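Local structure of uncharacterized protein C4B3.07 (Schizosaccharomyces pombe, 3QTM) at residues Ser29-Leu33 and Ala79-Leu83; Val45-Ile49 and Ala76-Val80; Glu97-Asp102 and Glu131-Leu136; Ala104-Gln109 and Leu125-Tyr129; Phe122-Ala126 and Tyr165-Leu169. The protein is required for correct translation termination, promotes stability of the hypoxic transcription factor domain Sre1N and directly inhibits ofd1. Residues are numbered along the deposited sequence.

Contact 1. Residues Ser29-Leu33 and Ala79-Leu83; sequences SREKL and AVSEL
Ser29-Leu33 is a turn within helix 15-34, close to its C-terminal end, and Ala79-Leu83 is the last turn of helix 67-82. Residues 79-82 are helical; Leu83, at phi/psi -108/23, leaves the helix, its N still 3.0 Å from Ala79 O, and takes the N-cap position of the next helix, 84-87. The backbones stay apart, with Leu33 CA and Leu83 CA, the nearest pair, 9.4 Å from each other, so side chains bridge the gap and bury 189 Å². Ala79 points toward the first helix, and its CB lies 3.9 Å from Arg30 NH1. Glu82, one turn later, extends with chi1 and chi2 both t. Its OE1 receives Arg30 NH1 and Arg30 NH2, each at 3.0 Å, at the guanidinium edge, near its plane; Arg30 reaches it by folding through m, m, m. Glu82 OE2 lies 3.7 Å from Leu33 CD2 and forms a salt bridge with Arg186, while Arg30 NH2 also pairs with Asp183. Leu83 (m, t) closes the contact, its CD2 4.0 Å from CD1 of Leu33 (t, p). This brings the first helix against the third, past helix 38-58, as between successive repeats of a tetratricopeptide-like array. A salt bridge in which one carboxylate oxygen takes two guanidinium nitrogens, beside a leucine methyl, implies charge pairing at a partly exposed edge, extended by Arg186 and Asp183 into a wider ionic cluster.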
# COMPACT_ATOMS: atom_id res chain seq x y z
N SER A 29 -4.91 10.44 -15.93
CA SER A 29 -3.49 10.60 -15.61
C SER A 29 -2.93 9.30 -15.03
O SER A 29 -1.79 8.94 -15.29
CB SER A 29 -3.25 11.78 -14.66
OG SER A 29 -3.38 11.37 -13.31
N ARG A 30 -3.75 8.58 -14.27
CA ARG A 30 -3.30 7.31 -13.69
C ARG A 30 -3.21 6.19 -14.74
O ARG A 30 -2.35 5.32 -14.64
CB ARG A 30 -4.18 6.88 -12.50
CG ARG A 30 -4.38 7.96 -11.42
CD ARG A 30 -3.05 8.58 -10.97
NE ARG A 30 -2.28 7.68 -10.11
CZ ARG A 30 -1.07 7.97 -9.61
NH1 ARG A 30 -0.48 9.14 -9.90
NH2 ARG A 30 -0.45 7.09 -8.83
N GLU A 31 -4.10 6.21 -15.74
CA GLU A 31 -4.03 5.25 -16.85
C GLU A 31 -2.77 5.48 -17.68
O GLU A 31 -2.10 4.52 -18.08
CB GLU A 31 -5.26 5.38 -17.75
CG GLU A 31 -6.58 5.02 -17.08
CD GLU A 31 -7.80 5.49 -17.87
OE1 GLU A 31 -7.63 5.96 -19.02
OE2 GLU A 31 -8.92 5.39 -17.32
N LYS A 32 -2.46 6.74 -17.93
CA LYS A 32 -1.23 7.10 -18.64
C LYS A 32 0.01 6.67 -17.87
O LYS A 32 0.98 6.15 -18.45
CB LYS A 32 -1.18 8.61 -18.89
CG LYS A 32 -2.18 9.09 -19.94
CD LYS A 32 -1.86 8.51 -21.31
CE LYS A 32 -3.02 8.70 -22.27
NZ LYS A 32 -2.66 8.30 -23.65
N LEU A 33 -0.00 6.88 -16.55
CA LEU A 33 1.11 6.47 -15.72
C LEU A 33 1.33 4.96 -15.89
O LEU A 33 2.45 4.50 -16.10
CB LEU A 33 0.85 6.82 -14.26
CG LEU A 33 1.98 6.46 -13.30
CD1 LEU A 33 3.28 7.08 -13.79
CD2 LEU A 33 1.66 6.93 -11.88
N ALA A 79 0.19 13.88 -6.93
CA ALA A 79 0.70 13.19 -8.10
C ALA A 79 1.86 14.00 -8.68
O ALA A 79 2.78 13.43 -9.26
CB ALA A 79 -0.40 12.97 -9.15
N VAL A 80 1.80 15.32 -8.51
CA VAL A 80 2.89 16.18 -8.97
C VAL A 80 4.13 15.80 -8.18
O VAL A 80 5.21 15.65 -8.74
CB VAL A 80 2.58 17.69 -8.81
CG1 VAL A 80 3.84 18.54 -9.09
CG2 VAL A 80 1.44 18.11 -9.73
N SER A 81 3.95 15.58 -6.87
CA SER A 81 5.06 15.14 -6.03
C SER A 81 5.61 13.78 -6.47
O SER A 81 6.81 13.58 -6.51
CB SER A 81 4.70 15.14 -4.53
OG SER A 81 3.83 14.08 -4.19
N GLU A 82 4.72 12.85 -6.82
CA GLU A 82 5.14 11.51 -7.23
C GLU A 82 5.97 11.56 -8.52
O GLU A 82 6.92 10.81 -8.70
CB GLU A 82 3.92 10.62 -7.46
CG GLU A 82 4.26 9.21 -7.95
CD GLU A 82 3.01 8.36 -8.20
OE1 GLU A 82 1.89 8.91 -8.12
OE2 GLU A 82 3.14 7.15 -8.47
N LEU A 83 5.60 12.46 -9.41
CA LEU A 83 6.22 12.53 -10.72
C LEU A 83 7.09 13.76 -10.81
O LEU A 83 7.35 14.26 -11.91
CB LEU A 83 5.11 12.61 -11.77
CG LEU A 83 4.10 11.47 -11.64
CD1 LEU A 83 2.96 11.60 -12.64
CD2 LEU A 83 4.83 10.14 -11.79

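Contact 2. Residues Val45-Ile49 and Ala76-Val80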
# COMPACT_ATOMS: atom_id res chain seq x y z
N VAL A 45 -2.26 15.81 -14.92
CA VAL A 45 -2.26 16.20 -13.52
C VAL A 45 -2.30 17.72 -13.38
O VAL A 45 -3.12 18.25 -12.63
CB VAL A 45 -1.01 15.62 -12.79
CG1 VAL A 45 -0.74 16.38 -11.52
CG2 VAL A 45 -1.22 14.15 -12.52
N PHE A 46 -1.43 18.41 -14.10
CA PHE A 46 -1.44 19.86 -14.09
C PHE A 46 -2.78 20.40 -14.63
O PHE A 46 -3.26 21.44 -14.19
CB PHE A 46 -0.28 20.41 -14.92
CG PHE A 46 1.02 20.51 -14.16
CD1 PHE A 46 1.06 21.09 -12.90
CD2 PHE A 46 2.21 20.06 -14.72
CE1 PHE A 46 2.26 21.20 -12.20
CE2 PHE A 46 3.42 20.17 -14.04
CZ PHE A 46 3.45 20.73 -12.77
N GLY A 47 -3.36 19.70 -15.61
CA GLY A 47 -4.64 20.08 -16.18
C GLY A 47 -5.72 19.98 -15.11
O GLY A 47 -6.57 20.86 -14.98
N THR A 48 -5.66 18.90 -14.32
CA THR A 48 -6.57 18.73 -13.19
C THR A 48 -6.51 19.90 -12.23
O THR A 48 -7.54 20.44 -11.79
CB THR A 48 -6.24 17.45 -12.41
OG1 THR A 48 -6.17 16.36 -13.33
CG2 THR A 48 -7.30 17.15 -11.33
N ILE A 49 -5.29 20.30 -11.91
CA ILE A 49 -5.09 21.41 -10.99
C ILE A 49 -5.69 22.70 -11.55
O ILE A 49 -6.41 23.42 -10.86
CB ILE A 49 -3.58 21.58 -10.66
CG1 ILE A 49 -3.13 20.42 -9.77
CG2 ILE A 49 -3.31 22.96 -10.02
CD1 ILE A 49 -1.61 20.16 -9.73
N ALA A 76 -4.34 15.35 -7.27
CA ALA A 76 -3.53 15.90 -8.34
C ALA A 76 -2.22 16.48 -7.78
O ALA A 76 -1.14 16.25 -8.33
CB ALA A 76 -4.31 16.96 -9.12
N LEU A 77 -2.32 17.24 -6.70
CA LEU A 77 -1.14 17.80 -6.03
C LEU A 77 -0.16 16.70 -5.62
O LEU A 77 1.05 16.81 -5.81
CB LEU A 77 -1.54 18.68 -4.83
CG LEU A 77 -2.27 19.99 -5.20
CD1 LEU A 77 -3.03 20.57 -4.00
CD2 LEU A 77 -1.29 21.03 -5.78
N LEU A 78 -0.69 15.61 -5.07
CA LEU A 78 0.18 14.54 -4.61
C LEU A 78 0.89 13.93 -5.80
O LEU A 78 2.05 13.51 -5.71
CB LEU A 78 -0.63 13.46 -3.89
CG LEU A 78 0.23 12.49 -3.08
CD1 LEU A 78 1.09 13.28 -2.12
CD2 LEU A 78 -0.64 11.45 -2.34
N ALA A 79 0.19 13.88 -6.93
CA ALA A 79 0.70 13.19 -8.10
C ALA A 79 1.86 14.00 -8.68
O ALA A 79 2.78 13.43 -9.26
CB ALA A 79 -0.40 12.97 -9.15
N VAL A 80 1.80 15.32 -8.51
CA VAL A 80 2.89 16.18 -8.97
C VAL A 80 4.13 15.80 -8.18
O VAL A 80 5.21 15.65 -8.74
CB VAL A 80 2.58 17.69 -8.81
CG1 VAL A 80 3.84 18.54 -9.09
CG2 VAL A 80 1.44 18.11 -9.73
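Helices 38-58 and 67-82 run roughly antiparallel here, at 144° and with axes 9.0 Å apart. Val45 sits at the tightest point, its CA 5.3 Å from Ala76 CA. With chi1 t it places CG1 3.2 Å from Ala76 O and 3.3 Å from Val80 CG2, while CG2 meets Ala79 CB at 3.7 Å. Phe46 starts out away from the partner helix, but its ring swings back so that CE1 lies 4.0 Å from Val80 CG2. Thr48 contributes its methyl, CG2 to Ala76 CB 3.7 Å; its OG1 is hydrogen-bonded to Leu44 O in its own helix. Ile49, a turn beyond Val45, sets CG1 3.7 Å from Ala76 CB and CD1 3.7 Å from Val80 CG2 and 4.1 Å from Leu77 CD2. Small alanines facing branched side chains permit this close approach, as in the antiparallel helix pairs of tetratricopeptide-like repeats. The side chains meet through apolar groups, Val45 CG1 also packing on a backbone carbonyl, so shape fit and burial hold the two helices together here, without hydrogen bonds between the segments.

Contact 3. Residues Glu97-Asp102 and Glu131-Leu136; sequences EESYID and EKVRVL
Two helical segments cross antiparallel at 149°, axes 10.0 Å apart: Glu97-Asp102, the first turns of helix 97-110, and Glu131-Leu136 within helix 119-142. Ile101 CA lies 6.3 Å from Lys132 CA, and Glu98 CA 7.0 Å from Val135 CA. Ile101 (m, t) fills the middle, its CD1 3.5 Å from Val135 CG2 and its CG2 3.7 Å from Lys132 N, and two ionic groups flank it. In one, Lys132 (t, p, t, t) sends NZ to OE2 of Glu98 (t, t) at 2.7 Å and to OD1 of Asp102 (chi1 m) at 3.0 Å; Glu98 OE2 also receives Arg139. In the other, OE2 of Glu97 (t, t) accepts NH2 of Arg134 (t, t, p) at 2.8 Å, at the guanidinium edge. Within its own helix Arg134 also binds Glu131 (m, m), whose OE1 lies 2.9 Å from Arg134 NE and 3.0 Å from Arg134 NH2. As in helical-repeat proteins, an antiparallel pair encloses an apolar centre, here bordered by two salt-bridge networks where Lys132 and Arg134 each have two acidic partners.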
# COMPACT_ATOMS: atom_id res chain seq x y z
N GLU A 97 9.35 18.66 -4.41
CA GLU A 97 8.45 17.53 -4.20
C GLU A 97 7.71 17.68 -2.86
O GLU A 97 6.48 17.54 -2.79
CB GLU A 97 9.23 16.20 -4.23
CG GLU A 97 8.37 15.00 -3.90
CD GLU A 97 9.16 13.72 -3.61
OE1 GLU A 97 10.41 13.78 -3.56
OE2 GLU A 97 8.52 12.66 -3.44
N GLU A 98 8.46 17.95 -1.79
CA GLU A 98 7.87 18.03 -0.46
C GLU A 98 6.79 19.11 -0.36
O GLU A 98 5.79 18.95 0.33
CB GLU A 98 8.93 18.25 0.63
CG GLU A 98 8.32 18.15 2.04
CD GLU A 98 9.38 18.19 3.14
OE1 GLU A 98 10.53 18.60 2.86
OE2 GLU A 98 9.06 17.83 4.29
N SER A 99 6.99 20.22 -1.04
CA SER A 99 6.00 21.28 -0.99
C SER A 99 4.67 20.84 -1.64
O SER A 99 3.60 21.24 -1.19
CB SER A 99 6.53 22.56 -1.62
OG SER A 99 5.74 23.66 -1.21
N TYR A 100 4.76 19.99 -2.66
CA TYR A 100 3.56 19.43 -3.27
C TYR A 100 2.84 18.41 -2.36
O TYR A 100 1.61 18.32 -2.38
CB TYR A 100 3.87 18.87 -4.67
CG TYR A 100 3.76 19.95 -5.73
CD1 TYR A 100 4.88 20.69 -6.12
CD2 TYR A 100 2.52 20.28 -6.29
CE1 TYR A 100 4.77 21.70 -7.06
CE2 TYR A 100 2.40 21.30 -7.22
CZ TYR A 100 3.53 22.00 -7.61
OH TYR A 100 3.40 23.00 -8.54
N ILE A 101 3.60 17.66 -1.57
CA ILE A 101 3.00 16.78 -0.56
C ILE A 101 2.29 17.65 0.48
O ILE A 101 1.15 17.37 0.83
CB ILE A 101 4.06 15.89 0.13
CG1 ILE A 101 4.73 14.96 -0.87
CG2 ILE A 101 3.45 15.12 1.32
CD1 ILE A 101 5.93 14.19 -0.28
N ASP A 102 2.97 18.69 0.98
CA ASP A 102 2.35 19.63 1.93
C ASP A 102 1.06 20.24 1.37
O ASP A 102 0.05 20.34 2.08
CB ASP A 102 3.30 20.78 2.28
CG ASP A 102 4.55 20.31 3.03
OD1 ASP A 102 4.54 19.19 3.60
OD2 ASP A 102 5.55 21.07 3.05
N GLU A 131 2.93 9.82 2.33
CA GLU A 131 4.04 10.30 1.48
C GLU A 131 4.90 11.28 2.27
O GLU A 131 6.11 11.34 2.08
CB GLU A 131 3.56 10.95 0.18
CG GLU A 131 2.93 9.97 -0.78
CD GLU A 131 3.89 8.87 -1.23
OE1 GLU A 131 5.13 9.06 -1.13
OE2 GLU A 131 3.41 7.81 -1.70
N LYS A 132 4.26 12.05 3.15
CA LYS A 132 4.99 12.94 4.05
C LYS A 132 5.97 12.13 4.93
O LYS A 132 7.14 12.51 5.09
CB LYS A 132 4.01 13.74 4.91
CG LYS A 132 4.67 14.73 5.88
CD LYS A 132 5.34 15.88 5.15
CE LYS A 132 5.79 16.98 6.13
NZ LYS A 132 6.65 18.03 5.47
N VAL A 133 5.50 11.01 5.48
CA VAL A 133 6.33 10.15 6.33
C VAL A 133 7.59 9.71 5.59
O VAL A 133 8.71 9.77 6.12
CB VAL A 133 5.55 8.90 6.78
CG1 VAL A 133 6.51 7.83 7.27
CG2 VAL A 133 4.49 9.25 7.85
N ARG A 134 7.41 9.25 4.36
CA ARG A 134 8.52 8.81 3.54
C ARG A 134 9.55 9.92 3.33
O ARG A 134 10.76 9.69 3.45
CB ARG A 134 8.05 8.27 2.20
CG ARG A 134 9.19 7.84 1.28
CD ARG A 134 8.67 7.38 -0.08
NE ARG A 134 7.92 8.44 -0.73
CZ ARG A 134 8.47 9.46 -1.38
NH1 ARG A 134 9.79 9.56 -1.47
NH2 ARG A 134 7.71 10.39 -1.94
N VAL A 135 9.08 11.11 3.02
CA VAL A 135 10.02 12.21 2.80
C VAL A 135 10.72 12.62 4.11
O VAL A 135 11.92 12.96 4.11
CB VAL A 135 9.35 13.42 2.10
CG1 VAL A 135 10.23 14.64 2.21
CG2 VAL A 135 9.08 13.09 0.62
N LEU A 136 10.00 12.58 5.23
CA LEU A 136 10.60 12.91 6.53
C LEU A 136 11.73 11.93 6.89
O LEU A 136 12.76 12.34 7.38
CB LEU A 136 9.54 12.98 7.65
CG LEU A 136 8.69 14.27 7.69
CD1 LEU A 136 7.55 14.19 8.73
CD2 LEU A 136 9.55 15.50 7.94

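Contact 4. Residues Ala104-Gln109 and Leu125-Tyr129; sequences AIERAQ and LARAY
Ala128 occupies the apolar centre, its CB 3.6 Å from Ile105 CG1 and 4.0 Å from Ala104 CB. The two segments, Ala104-Gln109 of helix 97-110 and Leu125-Tyr129 of helix 119-142, are helical throughout and antiparallel at 156°, with axes 9.0 Å apart. Short side chains let the backbones come close: Ile105 CA is 5.7 Å from Ala128 CA, and Ala108 CA 5.9 Å from Leu125 CA. One turn earlier in helix 119-142, Leu125 (m, t) places CD2 3.6 Å from Ala108 CB and 3.9 Å from Gln109 CG. Ile105 (m, t) also sets CG2 3.7 Å from Tyr129 CE1. At the polar edge Gln109 (m, t) extends alongside Leu125 and gives NE2 to Tyr129 OH in a very short hydrogen bond, 2.5 Å, near the plane of the ring; Tyr129 has chi1 m and chi2 -48°. Close antiparallel packing of successive helices through alanines is consistent with a tetratricopeptide-like helical array. Helix 67-82 packs on both members of the pair, with Ser74 against Ala108 and Leu78 against Arg127, while helix 151-170 meets helix 119-142 through Tyr165 on Leu125 and Tyr158 on Tyr129.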
# COMPACT_ATOMS: atom_id res chain seq x y z
N ALA A 104 -0.90 18.98 -0.99
CA ALA A 104 -1.88 17.88 -1.04
C ALA A 104 -2.57 17.70 0.31
O ALA A 104 -3.80 17.51 0.37
CB ALA A 104 -1.22 16.57 -1.47
N ILE A 105 -1.77 17.71 1.39
CA ILE A 105 -2.29 17.63 2.75
C ILE A 105 -3.21 18.82 3.07
O ILE A 105 -4.32 18.64 3.55
CB ILE A 105 -1.13 17.61 3.79
CG1 ILE A 105 -0.33 16.30 3.69
CG2 ILE A 105 -1.68 17.88 5.20
CD1 ILE A 105 0.93 16.24 4.60
N GLU A 106 -2.74 20.03 2.83
CA GLU A 106 -3.52 21.21 3.17
C GLU A 106 -4.83 21.28 2.36
O GLU A 106 -5.91 21.60 2.90
CB GLU A 106 -2.70 22.48 2.96
CG GLU A 106 -1.40 22.52 3.75
CD GLU A 106 -1.62 22.96 5.18
OE1 GLU A 106 -2.73 23.43 5.50
OE2 GLU A 106 -0.69 22.84 6.00
N ARG A 107 -4.73 20.96 1.06
CA ARG A 107 -5.90 20.95 0.19
C ARG A 107 -6.93 19.94 0.72
O ARG A 107 -8.11 20.24 0.80
CB ARG A 107 -5.52 20.63 -1.25
CG ARG A 107 -6.72 20.35 -2.18
CD ARG A 107 -7.84 21.38 -2.04
NE ARG A 107 -7.36 22.74 -2.27
CZ ARG A 107 -8.10 23.84 -2.16
NH1 ARG A 107 -9.39 23.77 -1.85
NH2 ARG A 107 -7.56 25.03 -2.38
N ALA A 108 -6.47 18.75 1.08
CA ALA A 108 -7.37 17.73 1.58
C ALA A 108 -7.97 18.12 2.95
O ALA A 108 -9.15 17.88 3.22
CB ALA A 108 -6.67 16.36 1.64
N GLN A 109 -7.16 18.74 3.81
CA GLN A 109 -7.68 19.18 5.11
C GLN A 109 -8.77 20.25 4.94
O GLN A 109 -9.72 20.30 5.72
CB GLN A 109 -6.54 19.65 6.03
CG GLN A 109 -5.68 18.50 6.54
CD GLN A 109 -4.43 18.96 7.28
OE1 GLN A 109 -4.04 20.13 7.21
NE2 GLN A 109 -3.78 18.04 7.97
N LEU A 125 -6.25 12.03 2.09
CA LEU A 125 -5.57 12.42 3.32
C LEU A 125 -4.54 11.37 3.72
O LEU A 125 -3.38 11.69 3.97
CB LEU A 125 -6.57 12.60 4.46
CG LEU A 125 -7.35 13.91 4.49
CD1 LEU A 125 -8.62 13.74 5.34
CD2 LEU A 125 -6.46 15.04 5.01
N ALA A 126 -4.97 10.11 3.79
CA ALA A 126 -4.06 9.03 4.18
C ALA A 126 -2.86 8.95 3.24
O ALA A 126 -1.71 8.86 3.71
CB ALA A 126 -4.80 7.71 4.22
N ARG A 127 -3.12 8.97 1.93
CA ARG A 127 -2.06 8.92 0.93
C ARG A 127 -1.03 10.04 1.12
O ARG A 127 0.17 9.80 1.07
CB ARG A 127 -2.66 8.96 -0.49
CG ARG A 127 -3.42 7.68 -0.83
CD ARG A 127 -4.21 7.77 -2.14
NE ARG A 127 -3.50 8.50 -3.19
CZ ARG A 127 -2.49 8.00 -3.88
NH1 ARG A 127 -2.07 6.78 -3.63
NH2 ARG A 127 -1.90 8.72 -4.83
N ALA A 128 -1.50 11.25 1.36
CA ALA A 128 -0.59 12.38 1.50
C ALA A 128 0.19 12.34 2.81
O ALA A 128 1.37 12.68 2.82
CB ALA A 128 -1.33 13.71 1.36
N TYR A 129 -0.45 11.93 3.91
CA TYR A 129 0.24 11.82 5.19
C TYR A 129 1.34 10.76 5.11
O TYR A 129 2.42 10.93 5.67
CB TYR A 129 -0.72 11.48 6.35
CG TYR A 129 -1.65 12.59 6.78
CD1 TYR A 129 -1.17 13.88 7.02
CD2 TYR A 129 -3.00 12.35 6.98
CE1 TYR A 129 -2.02 14.90 7.43
CE2 TYR A 129 -3.86 13.36 7.38
CZ TYR A 129 -3.37 14.63 7.60
OH TYR A 129 -4.24 15.61 8.00

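Contact 5. Residues Phe122-Ala126 and Tyr165-Leu169; sequences FLALA and YLRPL
Phe122-Ala126 is regular helix, with Ala126 N 3.0 Å from Phe122 O, and belongs to helix 119-142. Tyr165-Leu169 lies near the C-terminal end of helix 151-170, which kinks at Pro168 because the proline N cannot bond to the preceding turn. The segments are inclined at 141°, broadly antiparallel, with axes 8.9 Å apart and Phe122 CA only 5.1 Å from Tyr165 CA. From this close point the two aromatic side chains pack together: Phe122 (chi1 m, chi2 14°) and Tyr165 (chi1 m, chi2 -76°) form a T-shaped stack, the Tyr165 edge toward the Phe122 face, with centroids 5.0 Å apart and planes at 63°; Phe122 CD1 and Tyr165 CD1 are 3.5 Å apart. Leu125 CD1 makes a CH-pi contact over the Tyr165 ring face, 3.6 Å from the centroid. Phe122 CE2 touches Pro168 CG at 3.8 Å, and Phe122 CB meets CD2 of Leu169 (m, t) at 3.8 Å. Leu123 CB lies 4.0 Å from Leu169 CD1, and Ala126 CB 3.4 Å from CD2 of Leu166 (m, t). This aromatic and leucine-rich seam is an antiparallel helix packing within a TPR-like array. Helix 97-110 flanks it through Ala108 and Gln109 on Leu125; helix 213-220 packs on Leu166 and Leu169, and helix 188-197 adds Leu188 and Leu191 against Leu166.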
# COMPACT_ATOMS: atom_id res chain seq x y z
N PHE A 122 -10.85 10.87 2.64
CA PHE A 122 -10.11 10.12 3.64
C PHE A 122 -8.93 9.42 2.99
O PHE A 122 -7.84 9.36 3.56
CB PHE A 122 -11.01 9.12 4.37
CG PHE A 122 -11.85 9.74 5.47
CD1 PHE A 122 -12.00 11.12 5.55
CD2 PHE A 122 -12.52 8.95 6.39
CE1 PHE A 122 -12.77 11.70 6.54
CE2 PHE A 122 -13.31 9.51 7.38
CZ PHE A 122 -13.43 10.89 7.46
N LEU A 123 -9.14 8.91 1.77
CA LEU A 123 -8.09 8.22 1.05
C LEU A 123 -6.99 9.20 0.65
O LEU A 123 -5.81 8.91 0.81
CB LEU A 123 -8.64 7.46 -0.17
CG LEU A 123 -7.65 6.72 -1.10
CD1 LEU A 123 -6.90 5.60 -0.38
CD2 LEU A 123 -8.35 6.17 -2.34
N ALA A 124 -7.38 10.37 0.14
CA ALA A 124 -6.43 11.42 -0.24
C ALA A 124 -5.59 11.88 0.95
O ALA A 124 -4.39 12.12 0.82
CB ALA A 124 -7.16 12.62 -0.85
N LEU A 125 -6.25 12.03 2.09
CA LEU A 125 -5.57 12.42 3.32
C LEU A 125 -4.54 11.37 3.72
O LEU A 125 -3.38 11.69 3.97
CB LEU A 125 -6.57 12.60 4.46
CG LEU A 125 -7.35 13.91 4.49
CD1 LEU A 125 -8.62 13.74 5.34
CD2 LEU A 125 -6.46 15.04 5.01
N ALA A 126 -4.97 10.11 3.79
CA ALA A 126 -4.06 9.03 4.18
C ALA A 126 -2.86 8.95 3.24
O ALA A 126 -1.71 8.86 3.71
CB ALA A 126 -4.80 7.71 4.22
N TYR A 165 -7.49 8.20 9.24
CA TYR A 165 -8.36 8.21 8.07
C TYR A 165 -8.48 6.87 7.36
O TYR A 165 -9.47 6.62 6.68
CB TYR A 165 -8.00 9.35 7.12
CG TYR A 165 -8.19 10.68 7.81
CD1 TYR A 165 -9.47 11.21 8.00
CD2 TYR A 165 -7.11 11.39 8.30
CE1 TYR A 165 -9.65 12.42 8.64
CE2 TYR A 165 -7.28 12.60 8.95
CZ TYR A 165 -8.55 13.11 9.12
OH TYR A 165 -8.72 14.30 9.76
N LEU A 166 -7.50 5.98 7.55
CA LEU A 166 -7.59 4.65 6.95
C LEU A 166 -8.61 3.77 7.68
O LEU A 166 -9.31 2.96 7.06
CB LEU A 166 -6.22 3.97 6.94
CG LEU A 166 -5.15 4.56 6.02
CD1 LEU A 166 -3.78 3.96 6.34
CD2 LEU A 166 -5.50 4.35 4.56
N ARG A 167 -8.68 3.92 8.99
CA ARG A 167 -9.53 3.04 9.80
C ARG A 167 -10.98 3.04 9.32
O ARG A 167 -11.55 1.99 9.10
CB ARG A 167 -9.42 3.39 11.28
CG ARG A 167 -10.28 2.53 12.19
CD ARG A 167 -10.25 3.02 13.63
NE ARG A 167 -8.88 3.13 14.13
CZ ARG A 167 -8.16 2.09 14.53
NH1 ARG A 167 -8.67 0.87 14.47
NH2 ARG A 167 -6.93 2.28 14.98
N PRO A 168 -11.58 4.23 9.13
CA PRO A 168 -12.94 4.24 8.59
C PRO A 168 -13.05 3.55 7.23
O PRO A 168 -14.06 2.89 6.98
CB PRO A 168 -13.25 5.74 8.42
CG PRO A 168 -12.32 6.44 9.34
CD PRO A 168 -11.10 5.58 9.49
N LEU A 169 -12.04 3.71 6.37
CA LEU A 169 -12.11 3.15 5.01
C LEU A 169 -12.10 1.63 5.05
O LEU A 169 -12.65 0.98 4.17
CB LEU A 169 -10.92 3.61 4.16
CG LEU A 169 -10.80 5.11 3.91
CD1 LEU A 169 -9.53 5.39 3.15
CD2 LEU A 169 -12.02 5.63 3.16

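The five contacts lie within the N-terminal part of an all-helical chain and follow its successive helices. Contacts 1 and 2, centres about 8 Å apart, share Ala79 and Val80 of helix 67-82, which thus receives both helix 15-34 and helix 38-58. Contacts 3 and 4, centres about 10 Å apart, lie along one antiparallel pair, helices 97-110 and 119-142, contact 4 nested inside the loop closed by contact 3. Contact 5, its centre about 10 Å from that of contact 4, shares Leu125 and Ala126 with it and passes the packing on to helix 151-170. Val80 against Tyr100 and Leu78 against Arg127 link the two groups, giving the continuous stacking expected of a tetratricopeptide-like array.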